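Local coordinates for protein cytochrome c-554 (Nitrosomonas europaea, PDB 1FT5) that carries electrons in the ammonia oxidation pathway as a periplasmic four-haem cytochrome, accepting them directly from hydroxylamine oxidoreductase, at residues A46-D49 against D53-Q56; V61-D66 against S135-N140; G72-E77 against M82-G87; F156-E159 against Y164-K167. One frame throughout, in Å; residues are numbered along the deposited sequence.

Interaction 1: residues A46-D49 against D53-Q56; sequences AKLD and DYTQ. With HEM (protoporphyrin IX containing Fe), chain F.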
# COMPACT_ATOMS: atom_id res chain seq x y z
N ALA A 46 23.49 -1.43 6.34
CA ALA A 46 23.29 -1.84 4.96
C ALA A 46 24.33 -1.27 3.98
O ALA A 46 24.23 -1.45 2.75
CB ALA A 46 21.86 -1.42 4.50
N LYS A 47 25.33 -0.63 4.56
CA LYS A 47 26.45 0.02 3.84
C LYS A 47 26.06 1.17 2.93
O LYS A 47 26.68 1.42 1.88
CB LYS A 47 27.30 -1.01 3.09
CG LYS A 47 27.90 -2.09 4.04
CD LYS A 47 28.66 -1.43 5.21
CE LYS A 47 29.40 -2.47 6.10
NZ LYS A 47 30.50 -1.79 6.88
N LEU A 48 24.98 1.86 3.31
CA LEU A 48 24.51 3.04 2.60
C LEU A 48 25.13 4.26 3.31
O LEU A 48 25.70 4.13 4.41
CB LEU A 48 22.96 3.11 2.71
CG LEU A 48 22.30 1.91 2.01
CD1 LEU A 48 20.79 2.02 2.28
CD2 LEU A 48 22.59 1.88 0.50
N ASP A 49 24.98 5.43 2.71
CA ASP A 49 25.56 6.69 3.25
C ASP A 49 24.50 7.34 4.14
O ASP A 49 23.48 7.80 3.63
CB ASP A 49 25.84 7.62 2.06
CG ASP A 49 26.47 8.98 2.48
OD1 ASP A 49 26.47 9.31 3.68
OD2 ASP A 49 26.91 9.68 1.54
N ASP A 53 21.33 12.38 0.53
CA ASP A 53 19.93 12.62 0.25
C ASP A 53 19.52 11.63 -0.85
O ASP A 53 19.91 11.78 -2.01
CB ASP A 53 19.75 14.05 -0.26
CG ASP A 53 18.31 14.37 -0.64
OD1 ASP A 53 17.41 13.52 -0.47
OD2 ASP A 53 18.10 15.49 -1.14
N TYR A 54 18.72 10.60 -0.47
CA TYR A 54 18.26 9.57 -1.45
C TYR A 54 16.82 9.88 -1.91
O TYR A 54 16.26 9.04 -2.63
CB TYR A 54 18.23 8.17 -0.77
CG TYR A 54 19.64 7.61 -0.51
CD1 TYR A 54 20.19 7.67 0.76
CD2 TYR A 54 20.36 6.97 -1.53
CE1 TYR A 54 21.45 7.07 1.07
CE2 TYR A 54 21.59 6.38 -1.23
CZ TYR A 54 22.09 6.43 0.04
OH TYR A 54 23.29 5.80 0.31
N THR A 55 16.29 11.07 -1.61
CA THR A 55 14.88 11.32 -1.96
C THR A 55 14.60 11.48 -3.45
O THR A 55 13.45 11.46 -3.85
CB THR A 55 14.30 12.57 -1.23
OG1 THR A 55 15.03 13.70 -1.70
CG2 THR A 55 14.40 12.51 0.25
N GLN A 56 15.64 11.68 -4.27
CA GLN A 56 15.46 11.81 -5.71
C GLN A 56 16.29 10.74 -6.43
O GLN A 56 16.60 10.88 -7.61
CB GLN A 56 15.90 13.22 -6.19
CG GLN A 56 15.14 14.35 -5.41
CD GLN A 56 15.43 15.72 -5.97
OE1 GLN A 56 16.54 16.26 -5.81
NE2 GLN A 56 14.47 16.27 -6.63
CHA HEM F . 13.24 0.04 4.37
CHB HEM F . 16.42 3.24 2.61
CHC HEM F . 15.82 1.32 -1.86
CHD HEM F . 12.33 -1.61 -0.07
C1A HEM F . 14.15 1.12 4.29
C2A HEM F . 14.70 1.81 5.41
C3A HEM F . 15.59 2.74 4.91
C4A HEM F . 15.55 2.56 3.47
CMA HEM F . 16.50 3.73 5.67
CAA HEM F . 14.36 1.51 6.84
CBA HEM F . 15.17 0.34 7.40
CGA HEM F . 14.97 0.17 8.90
O1A HEM F . 14.29 1.00 9.54
O2A HEM F . 15.45 -0.85 9.43
C1B HEM F . 16.52 2.99 1.22
C2B HEM F . 17.52 3.58 0.35
C3B HEM F . 17.39 3.00 -0.86
C4B HEM F . 16.29 2.07 -0.78
CMB HEM F . 18.47 4.69 0.71
CAB HEM F . 18.20 3.25 -2.14
CBB HEM F . 19.72 3.05 -1.93
C1C HEM F . 14.75 0.39 -1.77
C2C HEM F . 14.23 -0.36 -2.89
C3C HEM F . 13.21 -1.17 -2.40
C4C HEM F . 13.17 -0.89 -0.97
CMC HEM F . 14.68 -0.26 -4.34
CAC HEM F . 12.27 -2.09 -3.11
CBC HEM F . 12.79 -2.96 -4.25
C1D HEM F . 12.30 -1.42 1.31
C2D HEM F . 11.54 -2.24 2.19
C3D HEM F . 11.82 -1.79 3.47
C4D HEM F . 12.73 -0.69 3.32
CMD HEM F . 10.63 -3.39 1.76
CAD HEM F . 11.27 -2.38 4.75
CBD HEM F . 12.19 -3.42 5.43
CGD HEM F . 11.55 -3.99 6.68
O1D HEM F . 11.52 -3.28 7.68
O2D HEM F . 11.13 -5.11 6.65
NA HEM F . 14.63 1.62 3.06
NB HEM F . 15.76 2.05 0.53
NC HEM F . 14.04 0.11 -0.60
ND HEM F . 13.00 -0.47 1.96
FE HEM F . 14.14 1.02 1.18

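Interaction 2: residues V61-D66 against S135-N140; sequences VGCHVD and SACHLN. With HEM (protoporphyrin IX containing Fe), chain H.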
# COMPACT_ATOMS: atom_id res chain seq x y z
N VAL A 61 13.64 5.42 -4.63
CA VAL A 61 12.26 5.89 -4.45
C VAL A 61 11.14 4.95 -4.82
O VAL A 61 10.06 5.02 -4.23
CB VAL A 61 11.97 7.24 -5.19
CG1 VAL A 61 12.91 8.39 -4.73
CG2 VAL A 61 12.06 7.02 -6.64
N GLY A 62 11.39 4.01 -5.73
CA GLY A 62 10.32 3.18 -6.23
C GLY A 62 9.62 2.35 -5.19
O GLY A 62 8.48 1.92 -5.41
N CYS A 63 10.32 2.07 -4.09
CA CYS A 63 9.64 1.27 -3.07
C CYS A 63 9.19 2.11 -1.89
O CYS A 63 8.72 1.58 -0.88
CB CYS A 63 10.58 0.17 -2.57
SG CYS A 63 10.96 -0.99 -3.90
N HIS A 64 9.34 3.42 -2.00
CA HIS A 64 9.00 4.35 -0.93
C HIS A 64 7.90 5.36 -1.31
O HIS A 64 7.69 6.34 -0.59
CB HIS A 64 10.26 5.10 -0.50
CG HIS A 64 11.25 4.21 0.24
ND1 HIS A 64 11.49 4.31 1.60
CD2 HIS A 64 12.03 3.18 -0.19
CE1 HIS A 64 12.40 3.36 1.95
NE2 HIS A 64 12.72 2.64 0.90
N VAL A 65 7.28 5.09 -2.46
CA VAL A 65 6.19 5.95 -3.03
C VAL A 65 5.16 5.07 -3.71
O VAL A 65 5.36 3.87 -3.94
CB VAL A 65 6.78 6.92 -4.11
CG1 VAL A 65 7.88 7.80 -3.51
CG2 VAL A 65 7.29 6.11 -5.36
N ASP A 66 4.06 5.69 -4.13
CA ASP A 66 3.06 4.95 -4.91
C ASP A 66 3.26 4.98 -6.45
O ASP A 66 3.44 6.07 -7.02
CB ASP A 66 1.67 5.64 -4.73
CG ASP A 66 1.05 5.42 -3.39
OD1 ASP A 66 0.29 6.34 -2.96
OD2 ASP A 66 1.27 4.37 -2.78
N SER A 135 5.27 -8.20 -2.25
CA SER A 135 6.51 -8.89 -2.63
C SER A 135 7.37 -8.07 -3.53
O SER A 135 8.62 -8.15 -3.43
CB SER A 135 6.17 -10.19 -3.34
OG SER A 135 5.46 -11.06 -2.45
N ALA A 136 6.78 -7.31 -4.44
CA ALA A 136 7.56 -6.47 -5.35
C ALA A 136 8.45 -5.44 -4.64
O ALA A 136 9.43 -4.95 -5.21
CB ALA A 136 6.61 -5.79 -6.33
N CYS A 137 8.08 -5.09 -3.39
CA CYS A 137 8.92 -4.19 -2.62
C CYS A 137 9.75 -5.02 -1.58
O CYS A 137 10.98 -4.84 -1.48
CB CYS A 137 8.12 -3.19 -1.84
SG CYS A 137 7.23 -2.11 -2.99
N HIS A 138 9.10 -5.93 -0.86
CA HIS A 138 9.75 -6.61 0.24
C HIS A 138 10.64 -7.80 -0.12
O HIS A 138 11.53 -8.13 0.66
CB HIS A 138 8.67 -7.07 1.22
CG HIS A 138 8.14 -5.98 2.07
ND1 HIS A 138 8.67 -5.70 3.30
CD2 HIS A 138 7.15 -5.06 1.85
CE1 HIS A 138 8.03 -4.63 3.79
NE2 HIS A 138 7.10 -4.21 2.95
N LEU A 139 10.40 -8.40 -1.26
CA LEU A 139 11.16 -9.61 -1.64
C LEU A 139 11.91 -9.36 -2.92
O LEU A 139 12.28 -10.31 -3.64
CB LEU A 139 10.19 -10.79 -1.81
CG LEU A 139 9.61 -11.29 -0.50
CD1 LEU A 139 8.57 -12.46 -0.81
CD2 LEU A 139 10.69 -11.81 0.41
N ASN A 140 12.20 -8.08 -3.21
CA ASN A 140 12.86 -7.74 -4.46
C ASN A 140 14.34 -7.59 -4.20
O ASN A 140 14.85 -6.48 -3.99
CB ASN A 140 12.31 -6.43 -5.05
CG ASN A 140 12.78 -6.24 -6.46
OD1 ASN A 140 12.51 -7.10 -7.30
ND2 ASN A 140 13.44 -5.12 -6.76
CHA HEM H . 7.64 -1.52 5.88
CHB HEM H . 4.46 -5.16 5.44
CHC HEM H . 3.49 -3.57 0.93
CHD HEM H . 7.51 -0.82 1.14
C1A HEM H . 6.80 -2.59 6.17
C2A HEM H . 6.73 -3.24 7.45
C3A HEM H . 5.88 -4.29 7.30
C4A HEM H . 5.40 -4.26 5.95
CMA HEM H . 5.50 -5.37 8.36
CAA HEM H . 7.46 -2.89 8.67
CBA HEM H . 6.71 -1.89 9.49
CGA HEM H . 7.41 -1.40 10.75
O1A HEM H . 8.59 -1.80 11.02
O2A HEM H . 6.79 -0.62 11.46
C1B HEM H . 3.94 -5.07 4.13
C2B HEM H . 2.87 -5.88 3.62
C3B HEM H . 2.51 -5.35 2.38
C4B HEM H . 3.43 -4.24 2.14
CMB HEM H . 2.27 -7.12 4.35
CAB HEM H . 1.44 -5.82 1.42
CBB HEM H . 0.08 -6.00 2.07
C1C HEM H . 4.53 -2.71 0.62
C2C HEM H . 4.66 -2.20 -0.71
C3C HEM H . 5.85 -1.49 -0.69
C4C HEM H . 6.36 -1.53 0.67
CMC HEM H . 3.71 -2.46 -1.86
CAC HEM H . 6.60 -0.78 -1.87
CBC HEM H . 5.76 0.27 -2.68
C1D HEM H . 7.87 -0.76 2.50
C2D HEM H . 8.86 0.09 3.01
C3D HEM H . 8.86 -0.03 4.34
C4D HEM H . 7.86 -1.01 4.63
CMD HEM H . 9.78 1.01 2.17
CAD HEM H . 9.72 0.81 5.28
CBD HEM H . 9.31 2.27 5.47
CGD HEM H . 10.34 3.03 6.20
O1D HEM H . 10.54 2.78 7.38
O2D HEM H . 10.95 3.87 5.56
NA HEM H . 5.98 -3.22 5.27
NB HEM H . 4.32 -4.05 3.24
NC HEM H . 5.55 -2.30 1.47
ND HEM H . 7.27 -1.46 3.49
FE HEM H . 5.76 -2.75 3.38

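Interaction 3: residues G72-E77 against M82-G87; sequences GGYTIE and MLTGVG. With HEM (protoporphyrin IX containing Fe), chain H; PO4 (phosphate ion), chain B.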
# COMPACT_ATOMS: atom_id res chain seq x y z
N GLY A 72 0.26 7.26 -14.07
CA GLY A 72 -0.32 8.13 -13.03
C GLY A 72 0.44 8.14 -11.74
O GLY A 72 0.11 8.91 -10.82
N GLY A 73 1.50 7.32 -11.67
CA GLY A 73 2.27 7.24 -10.43
C GLY A 73 3.31 8.30 -10.18
O GLY A 73 3.49 9.26 -10.95
N TYR A 74 3.98 8.19 -9.03
CA TYR A 74 5.01 9.09 -8.63
C TYR A 74 6.14 9.24 -9.64
O TYR A 74 6.60 8.21 -10.24
CB TYR A 74 5.66 8.53 -7.33
CG TYR A 74 6.59 9.47 -6.65
CD1 TYR A 74 6.13 10.27 -5.60
CD2 TYR A 74 7.96 9.52 -6.99
CE1 TYR A 74 6.97 11.07 -4.90
CE2 TYR A 74 8.83 10.28 -6.35
CZ TYR A 74 8.37 11.08 -5.27
OH TYR A 74 9.24 11.88 -4.55
N THR A 75 6.55 10.49 -9.87
CA THR A 75 7.75 10.74 -10.67
C THR A 75 8.65 11.69 -9.92
O THR A 75 8.22 12.58 -9.14
CB THR A 75 7.48 11.36 -12.08
OG1 THR A 75 6.97 12.67 -11.96
CG2 THR A 75 6.52 10.45 -12.89
N ILE A 76 9.95 11.49 -10.07
CA ILE A 76 10.91 12.32 -9.45
C ILE A 76 10.82 13.75 -10.04
O ILE A 76 10.98 14.74 -9.31
CB ILE A 76 12.33 11.71 -9.61
CG1 ILE A 76 12.42 10.47 -8.69
CG2 ILE A 76 13.40 12.72 -9.17
CD1 ILE A 76 13.53 9.49 -9.17
N GLU A 77 10.49 13.85 -11.32
CA GLU A 77 10.39 15.17 -11.89
C GLU A 77 9.24 15.98 -11.36
O GLU A 77 9.35 17.22 -11.27
CB GLU A 77 10.27 15.05 -13.39
CG GLU A 77 11.61 15.12 -14.09
CD GLU A 77 11.44 15.69 -15.50
OE1 GLU A 77 10.32 15.56 -16.05
OE2 GLU A 77 12.39 16.28 -16.06
N MET A 82 0.62 13.54 -2.48
CA MET A 82 -0.33 12.44 -2.31
C MET A 82 0.05 11.06 -2.89
O MET A 82 -0.73 10.11 -2.85
CB MET A 82 -1.72 12.88 -2.80
CG MET A 82 -1.85 12.97 -4.33
SD MET A 82 -3.64 13.22 -4.90
CE MET A 82 -4.47 12.02 -4.40
N LEU A 83 1.25 10.99 -3.47
CA LEU A 83 1.80 9.70 -3.94
C LEU A 83 3.11 9.47 -3.18
O LEU A 83 3.82 8.50 -3.52
CB LEU A 83 2.13 9.75 -5.48
CG LEU A 83 0.87 9.76 -6.36
CD1 LEU A 83 1.25 10.17 -7.81
CD2 LEU A 83 0.18 8.40 -6.43
N THR A 84 3.46 10.30 -2.20
CA THR A 84 4.70 10.19 -1.44
C THR A 84 4.49 9.29 -0.26
O THR A 84 3.51 9.45 0.47
CB THR A 84 5.17 11.59 -0.99
OG1 THR A 84 5.44 12.38 -2.16
CG2 THR A 84 6.42 11.48 -0.18
N GLY A 85 5.40 8.34 -0.00
CA GLY A 85 5.13 7.36 1.06
C GLY A 85 4.37 6.18 0.39
O GLY A 85 3.80 6.33 -0.72
N VAL A 86 4.33 5.01 1.03
CA VAL A 86 3.66 3.83 0.48
C VAL A 86 2.24 3.98 0.99
O VAL A 86 1.96 3.73 2.15
CB VAL A 86 4.30 2.56 1.02
CG1 VAL A 86 3.59 1.37 0.51
CG2 VAL A 86 5.77 2.48 0.49
N GLY A 87 1.40 4.38 0.05
CA GLY A 87 0.00 4.70 0.35
C GLY A 87 -1.02 3.70 -0.08
O GLY A 87 -0.75 2.55 -0.44
CHA HEM H . 7.64 -1.52 5.88
CHB HEM H . 4.46 -5.16 5.44
CHC HEM H . 3.49 -3.57 0.93
CHD HEM H . 7.51 -0.82 1.14
C1A HEM H . 6.80 -2.59 6.17
C2A HEM H . 6.73 -3.24 7.45
C3A HEM H . 5.88 -4.29 7.30
C4A HEM H . 5.40 -4.26 5.95
CMA HEM H . 5.50 -5.37 8.36
CAA HEM H . 7.46 -2.89 8.67
CBA HEM H . 6.71 -1.89 9.49
CGA HEM H . 7.41 -1.40 10.75
O1A HEM H . 8.59 -1.80 11.02
O2A HEM H . 6.79 -0.62 11.46
C1B HEM H . 3.94 -5.07 4.13
C2B HEM H . 2.87 -5.88 3.62
C3B HEM H . 2.51 -5.35 2.38
C4B HEM H . 3.43 -4.24 2.14
CMB HEM H . 2.27 -7.12 4.35
CAB HEM H . 1.44 -5.82 1.42
CBB HEM H . 0.08 -6.00 2.07
C1C HEM H . 4.53 -2.71 0.62
C2C HEM H . 4.66 -2.20 -0.71
C3C HEM H . 5.85 -1.49 -0.69
C4C HEM H . 6.36 -1.53 0.67
CMC HEM H . 3.71 -2.46 -1.86
CAC HEM H . 6.60 -0.78 -1.87
CBC HEM H . 5.76 0.27 -2.68
C1D HEM H . 7.87 -0.76 2.50
C2D HEM H . 8.86 0.09 3.01
C3D HEM H . 8.86 -0.03 4.34
C4D HEM H . 7.86 -1.01 4.63
CMD HEM H . 9.78 1.01 2.17
CAD HEM H . 9.72 0.81 5.28
CBD HEM H . 9.31 2.27 5.47
CGD HEM H . 10.34 3.03 6.20
O1D HEM H . 10.54 2.78 7.38
O2D HEM H . 10.95 3.87 5.56
NA HEM H . 5.98 -3.22 5.27
NB HEM H . 4.32 -4.05 3.24
NC HEM H . 5.55 -2.30 1.47
ND HEM H . 7.27 -1.46 3.49
FE HEM H . 5.76 -2.75 3.38
P PO4 B . 11.10 10.21 -13.33
O1 PO4 B . 12.63 9.86 -13.52
O2 PO4 B . 10.29 9.72 -14.56
O3 PO4 B . 10.61 9.44 -12.08
O4 PO4 B . 10.99 11.73 -13.28
O HOH W 1 7.99 13.37 -2.49

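Interaction 4: residues F156-E159 against Y164-K167; sequences FTPE and YTFK. With HEM (protoporphyrin IX containing Fe), chain F.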
# COMPACT_ATOMS: atom_id res chain seq x y z
N PHE A 156 17.73 -3.74 2.13
CA PHE A 156 17.42 -4.34 3.46
C PHE A 156 16.92 -5.74 3.32
O PHE A 156 15.73 -6.03 3.26
CB PHE A 156 16.39 -3.38 4.21
CG PHE A 156 17.00 -2.03 4.44
CD1 PHE A 156 16.83 -1.01 3.48
CD2 PHE A 156 17.84 -1.83 5.51
CE1 PHE A 156 17.49 0.18 3.59
CE2 PHE A 156 18.53 -0.56 5.63
CZ PHE A 156 18.32 0.43 4.63
N THR A 157 17.91 -6.65 3.34
CA THR A 157 17.62 -8.05 3.09
C THR A 157 17.97 -8.93 4.28
O THR A 157 18.60 -8.46 5.22
CB THR A 157 18.51 -8.55 1.97
OG1 THR A 157 19.85 -8.46 2.48
CG2 THR A 157 18.47 -7.67 0.74
N PRO A 158 17.52 -10.18 4.25
CA PRO A 158 17.84 -11.10 5.38
C PRO A 158 19.33 -11.20 5.62
O PRO A 158 19.75 -11.42 6.76
CB PRO A 158 17.20 -12.43 4.96
CG PRO A 158 16.02 -11.97 4.14
CD PRO A 158 16.58 -10.80 3.32
N GLU A 159 20.15 -11.06 4.57
CA GLU A 159 21.63 -11.04 4.81
C GLU A 159 22.05 -9.91 5.73
O GLU A 159 22.94 -10.06 6.58
CB GLU A 159 22.42 -10.80 3.52
CG GLU A 159 22.48 -11.99 2.68
CD GLU A 159 23.28 -11.77 1.42
OE1 GLU A 159 23.63 -10.60 1.05
OE2 GLU A 159 23.57 -12.79 0.75
N TYR A 164 14.62 -8.40 8.43
CA TYR A 164 14.06 -8.03 7.10
C TYR A 164 13.46 -9.26 6.36
O TYR A 164 13.09 -9.17 5.17
CB TYR A 164 15.14 -7.36 6.24
CG TYR A 164 15.68 -6.10 6.83
CD1 TYR A 164 17.04 -5.96 7.06
CD2 TYR A 164 14.85 -5.06 7.22
CE1 TYR A 164 17.54 -4.82 7.65
CE2 TYR A 164 15.32 -3.92 7.80
CZ TYR A 164 16.67 -3.77 8.03
OH TYR A 164 17.13 -2.66 8.67
N THR A 165 13.40 -10.43 7.03
CA THR A 165 12.78 -11.59 6.44
C THR A 165 11.26 -11.26 6.36
O THR A 165 10.66 -10.76 7.35
CB THR A 165 12.97 -12.81 7.34
OG1 THR A 165 14.38 -12.96 7.59
CG2 THR A 165 12.39 -14.06 6.68
N PHE A 166 10.68 -11.60 5.22
CA PHE A 166 9.31 -11.25 4.94
C PHE A 166 8.46 -12.44 4.65
O PHE A 166 8.72 -13.18 3.71
CB PHE A 166 9.23 -10.30 3.73
CG PHE A 166 7.81 -9.86 3.41
CD1 PHE A 166 7.25 -8.79 4.11
CD2 PHE A 166 7.08 -10.50 2.42
CE1 PHE A 166 5.95 -8.35 3.82
CE2 PHE A 166 5.74 -10.04 2.12
CZ PHE A 166 5.22 -8.96 2.84
N LYS A 167 7.40 -12.60 5.43
CA LYS A 167 6.51 -13.73 5.22
C LYS A 167 5.11 -13.10 5.11
O LYS A 167 4.57 -12.60 6.09
CB LYS A 167 6.54 -14.65 6.44
CG LYS A 167 7.95 -15.09 6.75
CD LYS A 167 8.30 -16.25 5.87
CE LYS A 167 9.81 -16.48 5.82
NZ LYS A 167 10.11 -17.92 5.48
CHA HEM F . 13.24 0.04 4.37
CHB HEM F . 16.42 3.24 2.61
CHC HEM F . 15.82 1.32 -1.86
CHD HEM F . 12.33 -1.61 -0.07
C1A HEM F . 14.15 1.12 4.29
C2A HEM F . 14.70 1.81 5.41
C3A HEM F . 15.59 2.74 4.91
C4A HEM F . 15.55 2.56 3.47
CMA HEM F . 16.50 3.73 5.67
CAA HEM F . 14.36 1.51 6.84
CBA HEM F . 15.17 0.34 7.40
CGA HEM F . 14.97 0.17 8.90
O1A HEM F . 14.29 1.00 9.54
O2A HEM F . 15.45 -0.85 9.43
C1B HEM F . 16.52 2.99 1.22
C2B HEM F . 17.52 3.58 0.35
C3B HEM F . 17.39 3.00 -0.86
C4B HEM F . 16.29 2.07 -0.78
CMB HEM F . 18.47 4.69 0.71
CAB HEM F . 18.20 3.25 -2.14
CBB HEM F . 19.72 3.05 -1.93
C1C HEM F . 14.75 0.39 -1.77
C2C HEM F . 14.23 -0.36 -2.89
C3C HEM F . 13.21 -1.17 -2.40
C4C HEM F . 13.17 -0.89 -0.97
CMC HEM F . 14.68 -0.26 -4.34
CAC HEM F . 12.27 -2.09 -3.11
CBC HEM F . 12.79 -2.96 -4.25
C1D HEM F . 12.30 -1.42 1.31
C2D HEM F . 11.54 -2.24 2.19
C3D HEM F . 11.82 -1.79 3.47
C4D HEM F . 12.73 -0.69 3.32
CMD HEM F . 10.63 -3.39 1.76
CAD HEM F . 11.27 -2.38 4.75
CBD HEM F . 12.19 -3.42 5.43
CGD HEM F . 11.55 -3.99 6.68
O1D HEM F . 11.52 -3.28 7.68
O2D HEM F . 11.13 -5.11 6.65
NA HEM F . 14.63 1.62 3.06
NB HEM F . 15.76 2.05 0.53
NC HEM F . 14.04 0.11 -0.60
ND HEM F . 13.00 -0.47 1.96
FE HEM F . 14.14 1.02 1.18

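Interaction 1: residues A46-D49 against D53-Q56
With CG anti to its carbonyl carbon (chi1 -72°), Tyr54 swings its ring across to Leu48 and Asp49, and Leu48 takes the same kind of first torsion (chi1 -64°), sending its two methyls toward the haem. The contact closes a short loop just after helix 40-45, which ends in a Schellman motif with Lys47 as its C' residue. Asp49 N then points almost straight at the phenol oxygen: the N-H...OH bond to Tyr54 OH is 3.0 Å long, with an angle of 171° at the hydrogen. Asp49 O lies near the plane of the ring at its edge, 3.3 Å from Tyr54 CE1, while Leu48 CB reaches Tyr54 OH obliquely. One face of the tyrosine is taken by the CMB methyl of the bound haem, off-centre and 3.4 Å from Tyr54 CG. Leu48 CD1 meets the same methyl, so tyrosine and leucine together line this rim of the haem 2 pocket, where Tyr54 also touches Cys60, one of the covalent anchors of that haem. Beyond the ring, an Asx turn shapes the backbone: Asp53 OD1 accepts from Thr55 N and, through its own syn lone pair, from Thr55 OG1 at 2.7 Å.

Interaction 2: residues V61-D66 against S135-N140
The backbones come closest at Cys63 and Cys137, whose CA atoms are 5.5 Å apart where the irregular segment 61-66 meets the end of helix 131-138. Each cysteine is the second of a CXXCH haem-binding motif, so two such motifs of a multihaem cytochrome meet here. CB of each points toward the other segment, yet the sulfurs stay 4.0 Å apart, Cys63 SG to Cys137 SG: this is van der Waals packing, not a disulfide, because each sulfur is committed to a thioether. Cys137 SG is bonded to CAC of haem 4 at 1.8 Å, and Cys63 SG to CAC of haem 2. CB of each following histidine leaves away from the other segment, but the imidazole bends back. His138 gives NE2 to the iron of haem 4 at 2.0 Å, with His27 completing the axial pair. His64 NE2 ligates the iron of haem 2, and its ND1 is hydrogen-bonded to Ala30 O, which should help to fix the turn of the imidazole. CG of His64 lies anti to the carbonyl carbon (chi1 -71°), bringing the ring back to the haem 4 methyl CMD, which sits over the centre of one imidazole face. The two haem sites are thus joined through protein and porphyrin at once, with Cys63 O 3.3 Å from CMD and His64 CE1 3.5 Å from the same methyl.

Interaction 3: residues G72-E77 against M82-G87
Tyr74 packs against Leu83 and crosses Thr84 obliquely, meeting a different atom at nearly every step of its side chain. Its CB lies 4.2 Å from Leu83 CB, an apolar start to the contact. With CG anti to the backbone N (chi1 -170°), the ring extends past the leucine: Tyr74 CD1 comes 4.0 Å from Leu83 CB and 3.6 Å from Leu83 O, which it meets obliquely. One atom further on, Tyr74 CE1 meets Thr84 OG1 at 3.4 Å, the hydroxyl lying in the ring plane at the edge. At the tip, Tyr74 OH binds a water at 2.8 Å, also in the plane of the ring, and that water donates to Thr84 OG1 over the same length. The threonine hydroxyl is also hydrogen-bonded to Lys80 O. Leu83 CD1 touches the backbone of the glycine pair, 3.5 Å from Gly72 O.

Both backbones are tied to a third piece of chain, since Tyr74 and Leu83 each hydrogen-bond to Asp66. Beyond the tyrosine, Ile76 N and Glu77 N grip a phosphate, probably from the crystallisation liquor. At the far end of segment 82-87, just before the CXXCH motif of haem 3, Val86 CG2 packs 3.8 Å from CHD of haem 4. This is a join within the irregular chain between the motifs of haems 2 and 3: apolar contact sets CB and the CD1 side of the Tyr74 ring against Leu83 CB, and the water links the two hydroxyls although their oxygens do not meet.

Interaction 4: residues F156-E159 against Y164-K167
Phe156 and Tyr164 pack as an offset edge-to-face pair, the edge of the phenylalanine turned to the face of the tyrosine, with centroids 5.3 Å apart and planes at 66°. CG anti to the carbonyl carbon in both (chi1 -62° for Phe156) sends the two rings to the same haem. Phe156 CB adds a CH-pi contact of its own: it stands 3.6 Å from the centroid of the Tyr164 ring, only 3° off the normal, so it sits squarely over the face. The side chains cross obliquely, bringing Phe156 CD2 to 3.3 Å from Tyr164 OH. At the base of the pair, Phe156 O is close to Tyr164 CB, while Thr157 O lies near the tyrosine plane at the CD1 edge. Pro158 crosses Thr165 at about a right angle, its CB 3.9 Å from Thr165 OG1, a hydroxyl whose hydrogen bond goes to Ala162 O.

Both aromatic rings are fitted to haem 2. Tyr164 OH donates to propionate oxygen O2A at 2.6 Å, and that oxygen lies in the plane of the phenol, at its edge. The carboxylate probably orients the hydroxyl firmly. Phe156 leans over the porphyrin with its CD1-CE1 side, its plane well tilted from the macrocycle, CE1 3.1 Å from C4A, and is backed by Ala46 and Leu48.

The phenylalanine stands on the side of the haem opposite His64, the axial ligand, where it probably hinders access to the sixth position of the iron. An aromatic cover on the distal face, with a propionate held by the neighbouring tyrosine, fits the five-coordinate, high-spin haem 2 known for cytochrome c554.

Overall arrangement
Interactions 1, 2 and 4 gather round the closely placed haems 2 and 4, with centres 13 to 18 Å apart, while interaction 3 lies 12 Å from interaction 2 but 24 Å from interaction 4, which it does not touch. Along the chain, interaction 1 closes first; interaction 3 is nested inside the long loop that interaction 2 closes, and interaction 4 follows. Phe156 packs on Ala46 and Leu48, so interactions 1 and 4 meet at one side of haem 2. Asp66 ties interaction 2 to interaction 3 through Gly87 N and Leu83 O, just ahead of helix 88-92, and Phe166 of interaction 4 stacks on His138 of interaction 2. Largely irregular chain thereby holds neighbouring haems close enough for electron transfer.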